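Local coordinates for response regulator aspartate phosphatase H (Bacillus subtilis, PDB 3Q15), which dephosphorylates the sporulation phosphotransferase Spo0F and also acts on the response regulator ComA, helping to separate competence and sporulation in time, at residues C59-L64 / T87-Q92; R180-L185 / E210-I215; Q216-I221 / R253-D258. All coordinates share one frame; numbering follows the deposited sequence.

Contact 1. Residues C59-L64 / T87-Q92; sequences CFRHQL and TIETPQ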
loop_
_atom_site.group_PDB
_atom_site.type_symbol
_atom_site.label_atom_id
_atom_site.label_comp_id
_atom_site.label_asym_id
_atom_site.label_seq_id
_atom_site.Cartn_x
_atom_site.Cartn_y
_atom_site.Cartn_z
ATOM N N CYS A 59 14.092 8.822 -28.306
ATOM C CA CYS A 59 14.821 9.287 -29.482
ATOM C C CYS A 59 14.423 8.479 -30.716
ATOM O O CYS A 59 14.309 9.020 -31.816
ATOM C CB CYS A 59 16.335 9.192 -29.265
ATOM S SG CYS A 59 17.035 10.480 -28.206
ATOM N N PHE A 60 14.214 7.182 -30.518
ATOM C CA PHE A 60 13.848 6.285 -31.607
ATOM C C PHE A 60 12.406 6.545 -32.029
ATOM O O PHE A 60 12.095 6.617 -33.219
ATOM C CB PHE A 60 14.032 4.826 -31.173
ATOM C CG PHE A 60 13.765 3.821 -32.263
ATOM C CD1 PHE A 60 14.694 3.606 -33.268
ATOM C CD2 PHE A 60 12.595 3.077 -32.268
ATOM C CE1 PHE A 60 14.453 2.678 -34.270
ATOM C CE2 PHE A 60 12.349 2.148 -33.266
ATOM C CZ PHE A 60 13.279 1.947 -34.267
ATOM N N ARG A 61 11.533 6.690 -31.040
ATOM C CA ARG A 61 10.131 6.988 -31.294
ATOM C C ARG A 61 10.008 8.329 -32.010
ATOM O O ARG A 61 9.195 8.484 -32.920
ATOM C CB ARG A 61 9.348 7.002 -29.980
ATOM C CG ARG A 61 7.864 7.252 -30.140
ATOM C CD ARG A 61 7.228 6.267 -31.110
ATOM N NE ARG A 61 5.790 6.497 -31.228
ATOM C CZ ARG A 61 5.248 7.380 -32.058
ATOM N NH1 ARG A 61 6.023 8.108 -32.848
ATOM N NH2 ARG A 61 3.932 7.535 -32.103
ATOM N N HIS A 62 10.830 9.291 -31.601
ATOM C CA HIS A 62 10.857 10.606 -32.232
ATOM C C HIS A 62 11.260 10.507 -33.701
ATOM O O HIS A 62 10.726 11.221 -34.551
ATOM C CB HIS A 62 11.815 11.538 -31.487
ATOM C CG HIS A 62 11.950 12.893 -32.112
ATOM N ND1 HIS A 62 11.200 13.978 -31.710
ATOM C CD2 HIS A 62 12.750 13.339 -33.110
ATOM C CE1 HIS A 62 11.532 15.033 -32.434
ATOM N NE2 HIS A 62 12.470 14.673 -33.291
ATOM N N GLN A 63 12.207 9.622 -33.995
ATOM C CA GLN A 63 12.671 9.435 -35.367
ATOM C C GLN A 63 11.597 8.758 -36.219
ATOM O O GLN A 63 11.432 9.077 -37.396
ATOM C CB GLN A 63 13.969 8.624 -35.397
ATOM C CG GLN A 63 14.591 8.503 -36.784
ATOM C CD GLN A 63 14.971 9.852 -37.373
ATOM O OE1 GLN A 63 15.476 10.728 -36.670
ATOM N NE2 GLN A 63 14.722 10.028 -38.669
ATOM N N LEU A 64 10.868 7.824 -35.619
ATOM C CA LEU A 64 9.747 7.190 -36.300
ATOM C C LEU A 64 8.733 8.233 -36.749
ATOM O O LEU A 64 8.180 8.138 -37.840
ATOM C CB LEU A 64 9.071 6.159 -35.391
ATOM C CG LEU A 64 9.784 4.816 -35.230
ATOM C CD1 LEU A 64 9.032 3.915 -34.264
ATOM C CD2 LEU A 64 9.947 4.133 -36.582
ATOM N N THR A 87 -0.759 3.622 -37.336
ATOM C CA THR A 87 0.191 3.154 -38.338
ATOM C C THR A 87 1.574 2.954 -37.725
ATOM O O THR A 87 2.280 2.002 -38.047
ATOM C CB THR A 87 0.283 4.144 -39.520
ATOM O OG1 THR A 87 -1.004 4.275 -40.136
ATOM C CG2 THR A 87 1.282 3.658 -40.559
ATOM N N ILE A 88 1.954 3.859 -36.834
ATOM C CA ILE A 88 3.265 3.801 -36.204
ATOM C C ILE A 88 3.311 2.819 -35.034
ATOM O O ILE A 88 4.283 2.085 -34.877
ATOM C CB ILE A 88 3.709 5.196 -35.725
ATOM C CG1 ILE A 88 3.893 6.128 -36.923
ATOM C CG2 ILE A 88 4.997 5.109 -34.919
ATOM C CD1 ILE A 88 4.356 7.522 -36.553
ATOM N N GLU A 89 2.261 2.806 -34.219
ATOM C CA GLU A 89 2.256 2.022 -32.983
ATOM C C GLU A 89 2.082 0.516 -33.191
ATOM O O GLU A 89 2.766 -0.289 -32.557
ATOM C CB GLU A 89 1.176 2.539 -32.031
ATOM C CG GLU A 89 1.417 3.943 -31.532
ATOM C CD GLU A 89 0.362 4.396 -30.546
ATOM O OE1 GLU A 89 0.524 5.494 -29.982
ATOM O OE2 GLU A 89 -0.624 3.655 -30.336
ATOM N N THR A 90 1.160 0.141 -34.069
ATOM C CA THR A 90 0.852 -1.268 -34.301
ATOM C C THR A 90 2.093 -2.125 -34.570
ATOM O O THR A 90 2.280 -3.157 -33.929
ATOM C CB THR A 90 -0.177 -1.446 -35.432
ATOM O OG1 THR A 90 -1.396 -0.788 -35.069
ATOM C CG2 THR A 90 -0.457 -2.923 -35.676
ATOM N N PRO A 91 2.949 -1.698 -35.513
ATOM C CA PRO A 91 4.174 -2.457 -35.792
ATOM C C PRO A 91 5.203 -2.331 -34.671
ATOM O O PRO A 91 6.200 -3.055 -34.668
ATOM C CB PRO A 91 4.716 -1.794 -37.065
ATOM C CG PRO A 91 3.580 -1.007 -37.619
ATOM C CD PRO A 91 2.787 -0.569 -36.441
ATOM N N GLN A 92 4.962 -1.418 -33.735
ATOM C CA GLN A 92 5.903 -1.179 -32.650
ATOM C C GLN A 92 5.286 -1.469 -31.286
ATOM O O GLN A 92 5.336 -0.634 -30.380
ATOM C CB GLN A 92 6.415 0.261 -32.702
ATOM C CG GLN A 92 7.213 0.590 -33.954
ATOM C CD GLN A 92 8.578 -0.071 -33.964
ATOM O OE1 GLN A 92 9.045 -0.569 -32.941
ATOM N NE2 GLN A 92 9.228 -0.077 -35.124
HETATM O O HOH W 1 2.907 6.327 -30.016
#

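Contact 2. Residues R180-L185 / E210-I215; sequences RTIQSL and ELAMDI. With SO4 (sulfate ion), chain F.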
loop_
_atom_site.group_PDB
_atom_site.type_symbol
_atom_site.label_atom_id
_atom_site.label_comp_id
_atom_site.label_asym_id
_atom_site.label_seq_id
_atom_site.Cartn_x
_atom_site.Cartn_y
_atom_site.Cartn_z
ATOM N N ARG A 180 21.808 -6.791 -5.704
ATOM C CA ARG A 180 20.390 -6.513 -5.498
ATOM C C ARG A 180 19.820 -7.376 -4.381
ATOM O O ARG A 180 18.892 -6.966 -3.685
ATOM C CB ARG A 180 19.590 -6.736 -6.786
ATOM C CG ARG A 180 19.549 -5.532 -7.721
ATOM C CD ARG A 180 18.740 -4.392 -7.119
ATOM N NE ARG A 180 18.469 -3.338 -8.093
ATOM C CZ ARG A 180 18.813 -2.062 -7.942
ATOM N NH1 ARG A 180 19.445 -1.664 -6.846
ATOM N NH2 ARG A 180 18.516 -1.181 -8.887
ATOM N N THR A 181 20.378 -8.571 -4.218
ATOM C CA THR A 181 19.931 -9.502 -3.189
ATOM C C THR A 181 20.277 -8.961 -1.813
ATOM O O THR A 181 19.466 -9.004 -0.895
ATOM C CB THR A 181 20.586 -10.892 -3.374
ATOM O OG1 THR A 181 20.183 -11.445 -4.632
ATOM C CG2 THR A 181 20.173 -11.842 -2.262
ATOM N N ILE A 182 21.494 -8.445 -1.681
ATOM C CA ILE A 182 21.939 -7.848 -0.432
ATOM C C ILE A 182 21.106 -6.615 -0.110
ATOM O O ILE A 182 20.627 -6.456 1.015
ATOM C CB ILE A 182 23.426 -7.476 -0.491
ATOM C CG1 ILE A 182 24.283 -8.745 -0.583
ATOM C CG2 ILE A 182 23.814 -6.651 0.724
ATOM C CD1 ILE A 182 25.752 -8.488 -0.803
ATOM N N GLN A 183 20.925 -5.751 -1.107
ATOM C CA GLN A 183 20.111 -4.549 -0.943
ATOM C C GLN A 183 18.681 -4.915 -0.565
ATOM O O GLN A 183 18.041 -4.215 0.214
ATOM C CB GLN A 183 20.113 -3.708 -2.223
ATOM C CG GLN A 183 21.461 -3.109 -2.586
ATOM C CD GLN A 183 21.498 -2.565 -4.004
ATOM O OE1 GLN A 183 20.975 -3.180 -4.936
ATOM N NE2 GLN A 183 22.116 -1.403 -4.173
ATOM N N SER A 184 18.184 -6.016 -1.122
ATOM C CA SER A 184 16.830 -6.473 -0.820
ATOM C C SER A 184 16.731 -6.964 0.619
ATOM O O SER A 184 15.715 -6.763 1.286
ATOM C CB SER A 184 16.389 -7.567 -1.792
ATOM O OG SER A 184 16.250 -7.049 -3.104
ATOM N N LEU A 185 17.794 -7.601 1.092
ATOM C CA LEU A 185 17.851 -8.055 2.474
ATOM C C LEU A 185 17.872 -6.868 3.428
ATOM O O LEU A 185 17.204 -6.885 4.464
ATOM C CB LEU A 185 19.074 -8.954 2.694
ATOM C CG LEU A 185 19.042 -10.281 1.927
ATOM C CD1 LEU A 185 20.393 -10.987 1.967
ATOM C CD2 LEU A 185 17.944 -11.187 2.469
ATOM N N GLU A 210 26.871 -12.773 4.953
ATOM C CA GLU A 210 27.472 -13.972 4.371
ATOM C C GLU A 210 27.607 -13.851 2.859
ATOM O O GLU A 210 28.642 -14.190 2.290
ATOM C CB GLU A 210 26.669 -15.226 4.734
ATOM C CG GLU A 210 27.243 -16.012 5.905
ATOM C CD GLU A 210 26.979 -17.506 5.801
ATOM O OE1 GLU A 210 25.866 -17.895 5.386
ATOM O OE2 GLU A 210 27.891 -18.295 6.127
ATOM N N LEU A 211 26.553 -13.366 2.215
ATOM C CA LEU A 211 26.562 -13.196 0.769
ATOM C C LEU A 211 27.631 -12.187 0.356
ATOM O O LEU A 211 28.382 -12.413 -0.595
ATOM C CB LEU A 211 25.185 -12.744 0.283
ATOM C CG LEU A 211 24.988 -12.653 -1.228
ATOM C CD1 LEU A 211 25.310 -13.984 -1.893
ATOM C CD2 LEU A 211 23.568 -12.215 -1.543
ATOM N N ALA A 212 27.699 -11.078 1.091
ATOM C CA ALA A 212 28.661 -10.013 0.819
ATOM C C ALA A 212 30.108 -10.486 0.926
ATOM O O ALA A 212 30.977 -10.020 0.189
ATOM C CB ALA A 212 28.421 -8.833 1.754
ATOM N N MET A 213 30.368 -11.403 1.853
ATOM C CA MET A 213 31.713 -11.948 2.022
ATOM C C MET A 213 32.070 -12.942 0.920
ATOM O O MET A 213 33.228 -13.041 0.514
ATOM C CB MET A 213 31.880 -12.587 3.404
ATOM C CG MET A 213 32.262 -11.598 4.494
ATOM S SD MET A 213 32.610 -12.389 6.072
ATOM C CE MET A 213 33.334 -11.029 6.985
ATOM N N ASP A 214 31.072 -13.675 0.434
ATOM C CA ASP A 214 31.283 -14.599 -0.673
ATOM C C ASP A 214 31.735 -13.849 -1.924
ATOM O O ASP A 214 32.709 -14.232 -2.567
ATOM C CB ASP A 214 30.012 -15.403 -0.963
ATOM C CG ASP A 214 29.763 -16.497 0.063
ATOM O OD1 ASP A 214 28.625 -16.590 0.571
ATOM O OD2 ASP A 214 30.700 -17.270 0.357
ATOM N N ILE A 215 31.033 -12.769 -2.259
ATOM C CA ILE A 215 31.372 -11.981 -3.439
ATOM C C ILE A 215 32.533 -11.029 -3.173
ATOM O O ILE A 215 32.892 -10.224 -4.031
ATOM C CB ILE A 215 30.164 -11.176 -3.956
ATOM C CG1 ILE A 215 29.635 -10.247 -2.863
ATOM C CG2 ILE A 215 29.070 -12.111 -4.442
ATOM C CD1 ILE A 215 28.417 -9.467 -3.275
HETATM S S SO4 F . 20.392 1.834 -7.574
HETATM O O1 SO4 F . 21.331 0.720 -7.476
HETATM O O2 SO4 F . 21.137 3.087 -7.655
HETATM O O3 SO4 F . 19.566 1.682 -8.769
HETATM O O4 SO4 F . 19.541 1.852 -6.388
#

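Contact 3. Residues Q216-I221 / R253-D258; sequences QNDRFI and REKVPD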
loop_
_atom_site.group_PDB
_atom_site.type_symbol
_atom_site.label_atom_id
_atom_site.label_comp_id
_atom_site.label_asym_id
_atom_site.label_seq_id
_atom_site.Cartn_x
_atom_site.Cartn_y
_atom_site.Cartn_z
ATOM N N GLN A 216 33.114 -11.129 -1.980
ATOM C CA GLN A 216 34.240 -10.285 -1.587
ATOM C C GLN A 216 34.005 -8.807 -1.893
ATOM O O GLN A 216 34.829 -8.158 -2.537
ATOM C CB GLN A 216 35.540 -10.767 -2.240
ATOM C CG GLN A 216 36.042 -12.099 -1.697
ATOM C CD GLN A 216 37.319 -12.571 -2.369
ATOM O OE1 GLN A 216 37.669 -12.117 -3.459
ATOM N NE2 GLN A 216 38.024 -13.489 -1.717
ATOM N N ASN A 217 32.874 -8.283 -1.429
ATOM C CA ASN A 217 32.576 -6.860 -1.555
ATOM C C ASN A 217 32.752 -6.164 -0.211
ATOM O O ASN A 217 31.912 -6.295 0.677
ATOM C CB ASN A 217 31.158 -6.651 -2.094
ATOM C CG ASN A 217 30.860 -5.196 -2.408
ATOM O OD1 ASN A 217 31.042 -4.317 -1.566
ATOM N ND2 ASN A 217 30.409 -4.935 -3.632
ATOM N N ASP A 218 33.849 -5.430 -0.066
ATOM C CA ASP A 218 34.202 -4.816 1.212
ATOM C C ASP A 218 33.157 -3.820 1.713
ATOM O O ASP A 218 32.788 -3.837 2.889
ATOM C CB ASP A 218 35.569 -4.140 1.123
ATOM C CG ASP A 218 36.683 -5.123 0.826
ATOM O OD1 ASP A 218 37.573 -4.783 0.019
ATOM O OD2 ASP A 218 36.670 -6.234 1.401
ATOM N N ARG A 219 32.682 -2.950 0.831
ATOM C CA ARG A 219 31.692 -1.963 1.241
ATOM C C ARG A 219 30.486 -2.642 1.882
ATOM O O ARG A 219 30.061 -2.262 2.971
ATOM C CB ARG A 219 31.258 -1.082 0.068
ATOM C CG ARG A 219 30.119 -0.129 0.413
ATOM C CD ARG A 219 29.971 0.967 -0.630
ATOM N NE ARG A 219 31.161 1.811 -0.687
ATOM C CZ ARG A 219 31.354 2.886 0.071
ATOM N NH1 ARG A 219 30.430 3.259 0.948
ATOM N NH2 ARG A 219 32.472 3.589 -0.049
ATOM N N PHE A 220 29.944 -3.655 1.211
ATOM C CA PHE A 220 28.762 -4.346 1.716
ATOM C C PHE A 220 29.060 -5.241 2.915
ATOM O O PHE A 220 28.158 -5.590 3.674
ATOM C CB PHE A 220 28.072 -5.135 0.605
ATOM C CG PHE A 220 27.269 -4.279 -0.325
ATOM C CD1 PHE A 220 26.126 -3.634 0.121
ATOM C CD2 PHE A 220 27.656 -4.116 -1.646
ATOM C CE1 PHE A 220 25.384 -2.838 -0.734
ATOM C CE2 PHE A 220 26.918 -3.324 -2.505
ATOM C CZ PHE A 220 25.782 -2.684 -2.051
ATOM N N ILE A 221 30.325 -5.610 3.080
ATOM C CA ILE A 221 30.745 -6.325 4.276
ATOM C C ILE A 221 30.707 -5.367 5.462
ATOM O O ILE A 221 30.182 -5.694 6.526
ATOM C CB ILE A 221 32.164 -6.919 4.127
ATOM C CG1 ILE A 221 32.167 -8.044 3.092
ATOM C CG2 ILE A 221 32.664 -7.444 5.463
ATOM C CD1 ILE A 221 33.529 -8.673 2.871
ATOM N N ARG A 253 38.245 1.388 8.402
ATOM C CA ARG A 253 39.553 2.038 8.453
ATOM C C ARG A 253 40.518 1.485 7.405
ATOM O O ARG A 253 41.388 2.202 6.908
ATOM C CB ARG A 253 40.182 1.889 9.843
ATOM C CG ARG A 253 39.386 2.509 10.981
ATOM C CD ARG A 253 40.235 2.614 12.242
ATOM N NE ARG A 253 39.517 3.237 13.352
ATOM C CZ ARG A 253 38.953 2.564 14.350
ATOM N NH1 ARG A 253 39.023 1.242 14.383
ATOM N NH2 ARG A 253 38.322 3.214 15.318
ATOM N N GLU A 254 40.359 0.208 7.073
ATOM C CA GLU A 254 41.314 -0.471 6.203
ATOM C C GLU A 254 40.944 -0.432 4.721
ATOM O O GLU A 254 41.828 -0.437 3.865
ATOM C CB GLU A 254 41.530 -1.923 6.656
ATOM C CG GLU A 254 42.159 -2.055 8.038
ATOM C CD GLU A 254 42.511 -3.491 8.396
ATOM O OE1 GLU A 254 42.430 -4.368 7.507
ATOM O OE2 GLU A 254 42.870 -3.743 9.567
ATOM N N LYS A 255 39.650 -0.387 4.416
ATOM C CA LYS A 255 39.212 -0.469 3.023
ATOM C C LYS A 255 38.071 0.474 2.628
ATOM O O LYS A 255 37.934 0.816 1.454
ATOM C CB LYS A 255 38.852 -1.912 2.660
ATOM C CG LYS A 255 40.033 -2.869 2.702
ATOM C CD LYS A 255 39.651 -4.243 2.187
ATOM C CE LYS A 255 40.852 -5.174 2.161
ATOM N NZ LYS A 255 40.510 -6.494 1.563
ATOM N N VAL A 256 37.253 0.888 3.591
ATOM C CA VAL A 256 36.139 1.793 3.294
ATOM C C VAL A 256 35.953 2.873 4.361
ATOM O O VAL A 256 34.985 2.843 5.121
ATOM C CB VAL A 256 34.815 1.024 3.092
ATOM C CG1 VAL A 256 34.787 0.370 1.718
ATOM C CG2 VAL A 256 34.627 -0.014 4.186
ATOM N N PRO A 257 36.881 3.839 4.408
ATOM C CA PRO A 257 36.926 4.885 5.438
ATOM C C PRO A 257 35.705 5.803 5.451
ATOM O O PRO A 257 35.364 6.340 6.504
ATOM C CB PRO A 257 38.178 5.688 5.063
ATOM C CG PRO A 257 39.007 4.751 4.252
ATOM C CD PRO A 257 38.018 3.940 3.478
ATOM N N ASP A 258 35.055 5.985 4.307
ATOM C CA ASP A 258 33.939 6.922 4.225
ATOM C C ASP A 258 32.735 6.460 5.043
ATOM O O ASP A 258 31.744 7.179 5.161
ATOM C CB ASP A 258 33.538 7.180 2.770
ATOM C CG ASP A 258 33.013 5.938 2.079
ATOM O OD1 ASP A 258 33.486 4.826 2.404
ATOM O OD2 ASP A 258 32.127 6.073 1.207
HETATM O O HOH W 2 38.303 -8.485 0.294
#

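Contact 1. Residues C59-L64 / T87-Q92
The guanidinium of Arg61 has Ile88 CG2 on one face, set over the centre and 3.6 Å above its plane, while a water lies at its edge in that plane. A second flat group, the ring of Phe60, meets Gln92 at its edge: CE2 is 4.3 Å from NE2, close to the ring plane. The contact joins helix 49-67, the last helix of the small N-terminal three-helix bundle, to the end of helix 81-89 and the turn leading into helix 93-113.

Arg61 gets to Ile88 by a bend: CG lies anti to the backbone N (chi1 -178°), and the chain bends at chi2, which sets CD; the side chain crosses that of Ile88 obliquely. The water at the edge accepts from Arg61 NH2 at 2.6 Å and donates to Glu89 OE1, bridging two charges whose own atoms, NH2 and OE1, are 4.5 Å apart, too far for a direct salt bridge. Glu89 OE1 has its direct charged partner in Arg24 of helix 9-24, so this carboxylate connects the end of helix 81-89 to the bundle by two routes. Tyr20 and Ile23 of helix 9-24 also touch Arg61.

Leu64 provides the apolar part. Its CB is 4.2 Å from Ile88 CG2, and Leu95 of helix 93-113 packs against its side chain. Phe60 and Gln92 also come within reach of a chain of another protein in the assembly. Leu64 and Gln92 approach tip to tip, with CD1 of the leucine 3.8 Å from CG of the glutamine.

Contact 2. Residues R180-L185 / E210-I215
Leu211 and Ile182 each set a methyl against the opposite helix, and the two side chains cross obliquely where they meet. Leu211 CD2 fits between two groups of helix 178-194, with Thr181 CG2 at 3.5 Å, tighter than usual for two carbons, and Ile182 CG1 at 3.7 Å. Thr181 crosses the leucine at about a right angle and offers CG2, which lies anti to its backbone N, while OG1 is bonded to Tyr177 O. Leu211 makes this reach with CG anti to its backbone N (chi1 -174°).

The answering bump is the tip of Ile182. Its CD1 rests on Ala212, 3.7 Å from CB and just as near CA, a shallow place left by the small side chain. Ile215 adds its CD1, 3.8 Å from Ile182 CD1. Over these short segments the axes approach to 10.1 Å and run antiparallel at 158°, as in the helical hairpin of a tetratricopeptide repeat; the segments lie about the two ends of predicted TPR 3.

Arg180 turns to another face of helix 178-194. Its guanidinium edge meets a sulfate, probably from the crystallisation liquor, with NH2 donating nearly straight to O3 (3.1 Å, 170°) and NH1 donating to O1. NH1 also donates to Gln183 OE1 at 2.9 Å, coming from above the amide plane. An alanine at Arg180 would probably leave Glu142, its salt-bridge partner, without a mate and free the Gln183 amide to turn.

Tyr171 of helix 157-172 touches Thr181 and Arg180, and Phe145 of helix 137-153 makes a cation-pi contact with Arg180. Phe220 of helix 218-235 packs on both Ile182 and Ala212, continuing the layer into the next hairpin.

Contact 3. Residues Q216-I221 / R253-D258
Where helix 218-235 begins, its first turn is tied to the end of helix 238-255 and the turn that follows, chiefly by Arg219 and Asp258. Arg219 NH2 donates to Asp258 OD2 at 2.8 Å, on the syn side of the carboxylate, and makes a weak bond to OD1 at 2.9 Å; a further weak bond runs from NH1 to OD2. The guanidinium and carboxylate planes stand 76° apart; the arginine chain bends at chi3 (-63°), which sets NE, and the guanidinium meets the acid by its edge.

Val256 packs beside it, CG1 over one face of the guanidinium and 3.9 Å from Arg219 CA. Predicted TPR 4 (222-255) runs from within helix 218-235 to the end of helix 238-255, and the contact joins the first turn of the one helix to the end of the other. The preceding turn carries a Schellman motif at Gln216, and Asn217 OD1 caps the new helix by accepting from Phe220 N at 3.1 Å.

Asp218 meets Lys255 obliquely near the solvent. The extended lysine lays CD 3.1 Å from Asp218 OD1, whereas its NZ makes a long salt bridge at 3.7 Å to the same oxygen. A water donates to Asp218 OD2 and accepts weakly from Lys255 NZ.

How the contacts relate
Contacts 2 and 3 are consecutive pieces of the TPR domain, their centres about 14 Å apart, and they touch across the turn between helix 198-214 and helix 218-235. Ala212 O and Asn217 N lie 3.0 Å apart, probably a hydrogen bond, and Met213 CG packs 3.6 Å from Ile221 CD1. Contact 1 stands well away, about 40 Å from contact 2 and 46 Å from contact 3 between centres, with nearest atoms about 22 and 31 Å off. The sulfate sits at contact 2, held by Arg180. Another protein chain of the assembly reaches contact 1 alone of the three, at Phe60 and Gln92.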